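Local coordinates for protein bile salt hydrolase/transferase (Clostridium perfringens, PDB 2BJF) that hydrolyses the amide bond of glycine- and taurine-conjugated bile salts, releasing free bile acids, and can also act as a bile acid amine N-acyltransferase, at residues Glu121-Lys124 and Asn125-Ile128; Phe105-Trp108 and Val109-Phe113. All coordinates share one frame; numbering follows the deposited sequence.

In the fold
The two contacts follow one another along the chain: contact 2 lies on helix 105-112, and contact 1 comes after it, where helix 116-123 turns into strand 126-129. That strand runs parallel to strand 98-101, which leads into helix 105-112, so the two helices sit on the connection between neighbouring parallel strands, a small element within an otherwise mainly antiparallel Ntn-hydrolase fold. The contact centres are about 12 Å apart and their side chains meet: Leu123 rests on Phe105 and Trp108, Ala122 on Phe113, and Ile128 on Phe105. Contact 2 is the more buried; Leu106 there comes within about 7 Å of the bound deoxycholate, whereas contact 1 lies away from the annotated sites.

Contact 1: residues Glu121-Lys124 and Asn125-Ile128; sequences EALK and NANI
Leu123 and Ala126 are the two ends of a type I beta turn, the bend by which helix 116-123 hands the chain over to strand 126-129. The amide of Ala126 reaches back to Leu123 O at 3.1 Å, with a nearly straight N-H (164°). It comes in above the carbonyl plane, 75° out of it, and so not onto a lone pair.

The tight side of the turn faces inward. Ala126 CB sits 3.6 Å from Leu123 O and lies against Leu123 CA. Leu123 swings CG beside its own backbone N, anti to the carbonyl carbon (chi1 -72°), and one of its methyls, CD2, closes over Ala126 CB at 3.9 Å. Both residues are buried: Leu123 also packs on Val165 of strand 163-167, and Ala126 on Leu163. The strand beyond is held by its neighbours, since Asn127 shares backbone hydrogen bonds with Thr98 and Ile100.

The other side is loose and wet. Lys124 runs out extended beyond CG, and its NZ stands 3.3 Å from Glu121 OE1, a salt bridge whose hydrogen bond is weak. Asn125 is also exposed, yet its ND2 is tied to Gly96 O. Water takes over where the helical bonding runs out. One molecule donates to both Lys124 O and Ala126 O and so links the turn to the first residue of the strand. Another accepts from Asn125 N at 3.0 Å, donates to Glu121 O at 2.8 Å, and makes a weaker bond to Ala122 O at 3.3 Å.

Contact 2: residues Phe105-Trp108 and Val109-Phe113; sequences FLLW and VLANF
Trp108 and Phe113 meet as an edge-to-face pair: the edge of the phenyl ring is presented to one face of the indole, with planes 73° apart and the phenyl centroid 4.9 Å from that of the six-membered ring. The CE2-CZ side of Phe113 does the touching, CE2 standing over the indole face, offset toward its rim, 3.6 Å from Trp108 CH2. Further toward the pyrrole side, the Asn112 side chain crosses that of Trp108 at about a right angle, ND2 nearest CD1, with the amide plane 62° from the ring. Its ND2 donates to Trp108 O at 2.9 Å, in the carbonyl plane and on a lone pair.

Val109 supplies the next bump. With CG1 anti to the backbone N (chi1 171°), CG2 is turned back over one face of Phe105, a CH-pi contact 4.0 Å from the ring centroid; the same methyl also touches Trp108 CE3, so it wedges between the rings of Phe105 and Trp108. Round the helix, Leu106 and Leu110 lie side by side, CD2 against CD1 at 3.5 Å, and both rest on Cys78 of strand 77-82. Beneath these side chains, regular i to i+4 backbone bonds, such as Ala111 N to Leu107 O, mark a short, largely buried alpha helix, packed between helix 116-123 and strand 77-82 in the Ntn-hydrolase fold.

Contact 1: residues Glu121-Lys124 and Asn125-Ile128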
loop_
_atom_site.group_PDB
_atom_site.type_symbol
_atom_site.label_atom_id
_atom_site.label_comp_id
_atom_site.label_asym_id
_atom_site.label_seq_id
_atom_site.Cartn_x
_atom_site.Cartn_y
_atom_site.Cartn_z
ATOM N N GLU A 121 -26.110 29.004 -10.097
ATOM C CA GLU A 121 -27.509 29.423 -10.082
ATOM C C GLU A 121 -28.311 28.751 -11.199
ATOM O O GLU A 121 -29.434 28.294 -10.976
ATOM C CB GLU A 121 -27.610 30.950 -10.176
ATOM C CG GLU A 121 -29.024 31.515 -10.018
ATOM C CD GLU A 121 -29.621 31.312 -8.628
ATOM O OE1 GLU A 121 -28.902 30.891 -7.696
ATOM O OE2 GLU A 121 -30.827 31.584 -8.470
ATOM N N ALA A 122 -27.717 28.681 -12.389
ATOM C CA ALA A 122 -28.364 28.083 -13.556
ATOM C C ALA A 122 -28.536 26.567 -13.442
ATOM O O ALA A 122 -29.435 25.993 -14.056
ATOM C CB ALA A 122 -27.597 28.434 -14.819
ATOM N N LEU A 123 -27.672 25.928 -12.655
ATOM C CA LEU A 123 -27.704 24.474 -12.493
ATOM C C LEU A 123 -28.739 23.983 -11.479
ATOM O O LEU A 123 -29.060 22.792 -11.445
ATOM C CB LEU A 123 -26.315 23.936 -12.134
ATOM C CG LEU A 123 -25.253 23.944 -13.237
ATOM C CD1 LEU A 123 -23.921 23.513 -12.661
ATOM C CD2 LEU A 123 -25.643 23.053 -14.415
ATOM N N LYS A 124 -29.263 24.901 -10.668
ATOM C CA LYS A 124 -30.258 24.559 -9.644
ATOM C C LYS A 124 -31.476 23.844 -10.229
ATOM O O LYS A 124 -31.998 22.906 -9.624
ATOM C CB LYS A 124 -30.691 25.805 -8.865
ATOM C CG LYS A 124 -29.648 26.315 -7.882
ATOM C CD LYS A 124 -30.171 27.496 -7.083
ATOM C CE LYS A 124 -29.179 27.914 -6.010
ATOM N NZ LYS A 124 -29.711 29.015 -5.160
ATOM N N ASN A 125 -31.908 24.281 -11.410
ATOM C CA ASN A 125 -33.054 23.679 -12.090
ATOM C C ASN A 125 -32.662 22.949 -13.381
ATOM O O ASN A 125 -33.493 22.745 -14.269
ATOM C CB ASN A 125 -34.122 24.744 -12.366
ATOM C CG ASN A 125 -35.474 24.145 -12.721
ATOM O OD1 ASN A 125 -35.924 23.175 -12.107
ATOM N ND2 ASN A 125 -36.129 24.726 -13.718
ATOM N N ALA A 126 -31.398 22.544 -13.475
ATOM C CA ALA A 126 -30.900 21.886 -14.681
ATOM C C ALA A 126 -31.031 20.365 -14.633
ATOM O O ALA A 126 -31.102 19.763 -13.557
ATOM C CB ALA A 126 -29.458 22.297 -14.963
ATOM N N ASN A 127 -31.075 19.762 -15.818
ATOM C CA ASN A 127 -31.108 18.315 -15.983
ATOM C C ASN A 127 -30.319 17.927 -17.226
ATOM O O ASN A 127 -30.488 18.530 -18.286
ATOM C CB ASN A 127 -32.548 17.811 -16.102
ATOM C CG ASN A 127 -32.625 16.326 -16.414
ATOM O OD1 ASN A 127 -32.292 15.484 -15.578
ATOM N ND2 ASN A 127 -33.064 15.998 -17.624
ATOM N N ILE A 128 -29.457 16.924 -17.094
ATOM C CA ILE A 128 -28.657 16.461 -18.223
ATOM C C ILE A 128 -29.323 15.247 -18.875
ATOM O O ILE A 128 -29.579 14.236 -18.219
ATOM C CB ILE A 128 -27.187 16.194 -17.815
ATOM C CG1 ILE A 128 -26.579 17.475 -17.228
ATOM C CG2 ILE A 128 -26.372 15.726 -19.016
ATOM C CD1 ILE A 128 -25.263 17.289 -16.505
HETATM O O HOH W 1 -31.745 27.196 -12.012
HETATM O O HOH W 2 -32.090 20.168 -10.933
#

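Contact 2: residues Phe105-Trp108 and Val109-Phe113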
loop_
_atom_site.group_PDB
_atom_site.type_symbol
_atom_site.label_atom_id
_atom_site.label_comp_id
_atom_site.label_asym_id
_atom_site.label_seq_id
_atom_site.Cartn_x
_atom_site.Cartn_y
_atom_site.Cartn_z
ATOM N N PHE A 105 -23.230 19.980 -22.914
ATOM C CA PHE A 105 -23.114 20.594 -21.587
ATOM C C PHE A 105 -21.935 21.560 -21.459
ATOM O O PHE A 105 -22.099 22.675 -20.964
ATOM C CB PHE A 105 -23.055 19.541 -20.472
ATOM C CG PHE A 105 -23.030 20.133 -19.088
ATOM C CD1 PHE A 105 -24.211 20.491 -18.449
ATOM C CD2 PHE A 105 -21.822 20.349 -18.427
ATOM C CE1 PHE A 105 -24.193 21.048 -17.173
ATOM C CE2 PHE A 105 -21.792 20.902 -17.150
ATOM C CZ PHE A 105 -22.981 21.254 -16.523
ATOM N N LEU A 106 -20.756 21.125 -21.899
ATOM C CA LEU A 106 -19.551 21.941 -21.776
ATOM C C LEU A 106 -19.702 23.267 -22.526
ATOM O O LEU A 106 -19.430 24.335 -21.971
ATOM C CB LEU A 106 -18.320 21.166 -22.256
ATOM C CG LEU A 106 -16.982 21.540 -21.609
ATOM C CD1 LEU A 106 -16.014 20.379 -21.684
ATOM C CD2 LEU A 106 -16.367 22.785 -22.233
ATOM N N LEU A 107 -20.148 23.192 -23.778
ATOM C CA LEU A 107 -20.388 24.388 -24.584
ATOM C C LEU A 107 -21.489 25.269 -23.986
ATOM O O LEU A 107 -21.385 26.494 -24.018
ATOM C CB LEU A 107 -20.718 24.011 -26.035
ATOM C CG LEU A 107 -20.989 25.140 -27.040
ATOM C CD1 LEU A 107 -19.811 26.107 -27.144
ATOM C CD2 LEU A 107 -21.335 24.563 -28.404
ATOM N N TRP A 108 -22.528 24.642 -23.434
ATOM C CA TRP A 108 -23.626 25.371 -22.789
ATOM C C TRP A 108 -23.123 26.229 -21.625
ATOM O O TRP A 108 -23.564 27.368 -21.449
ATOM C CB TRP A 108 -24.720 24.401 -22.323
ATOM C CG TRP A 108 -25.823 25.041 -21.524
ATOM C CD1 TRP A 108 -26.927 25.680 -22.013
ATOM C CD2 TRP A 108 -25.929 25.095 -20.095
ATOM N NE1 TRP A 108 -27.712 26.130 -20.977
ATOM C CE2 TRP A 108 -27.122 25.787 -19.789
ATOM C CE3 TRP A 108 -25.128 24.629 -19.043
ATOM C CZ2 TRP A 108 -27.537 26.024 -18.473
ATOM C CZ3 TRP A 108 -25.540 24.866 -17.732
ATOM C CH2 TRP A 108 -26.736 25.557 -17.462
ATOM N N VAL A 109 -22.194 25.681 -20.841
ATOM C CA VAL A 109 -21.587 26.410 -19.728
ATOM C C VAL A 109 -20.774 27.607 -20.228
ATOM O O VAL A 109 -20.971 28.734 -19.771
ATOM C CB VAL A 109 -20.695 25.485 -18.854
ATOM C CG1 VAL A 109 -19.896 26.293 -17.833
ATOM C CG2 VAL A 109 -21.544 24.438 -18.149
ATOM N N LEU A 110 -19.876 27.354 -21.177
ATOM C CA LEU A 110 -18.928 28.367 -21.635
ATOM C C LEU A 110 -19.564 29.461 -22.486
ATOM O O LEU A 110 -19.166 30.622 -22.400
ATOM C CB LEU A 110 -17.772 27.721 -22.402
ATOM C CG LEU A 110 -16.889 26.738 -21.629
ATOM C CD1 LEU A 110 -15.778 26.251 -22.532
ATOM C CD2 LEU A 110 -16.319 27.369 -20.362
ATOM N N ALA A 111 -20.542 29.086 -23.303
ATOM C CA ALA A 111 -21.179 30.036 -24.213
ATOM C C ALA A 111 -22.089 31.029 -23.496
ATOM O O ALA A 111 -22.296 32.140 -23.983
ATOM C CB ALA A 111 -21.953 29.300 -25.297
ATOM N N ASN A 112 -22.619 30.634 -22.341
ATOM C CA ASN A 112 -23.702 31.384 -21.699
ATOM C C ASN A 112 -23.349 32.179 -20.442
ATOM O O ASN A 112 -23.997 33.187 -20.147
ATOM C CB ASN A 112 -24.880 30.450 -21.399
ATOM C CG ASN A 112 -25.616 30.014 -22.652
ATOM O OD1 ASN A 112 -26.140 30.843 -23.399
ATOM N ND2 ASN A 112 -25.670 28.708 -22.882
ATOM N N PHE A 113 -22.339 31.727 -19.702
ATOM C CA PHE A 113 -22.075 32.269 -18.367
ATOM C C PHE A 113 -20.660 32.816 -18.200
ATOM O O PHE A 113 -19.731 32.377 -18.880
ATOM C CB PHE A 113 -22.388 31.210 -17.304
ATOM C CG PHE A 113 -23.718 30.534 -17.502
ATOM C CD1 PHE A 113 -24.903 31.207 -17.219
ATOM C CD2 PHE A 113 -23.788 29.233 -17.994
ATOM C CE1 PHE A 113 -26.138 30.592 -17.413
ATOM C CE2 PHE A 113 -25.017 28.608 -18.190
ATOM C CZ PHE A 113 -26.194 29.290 -17.900
#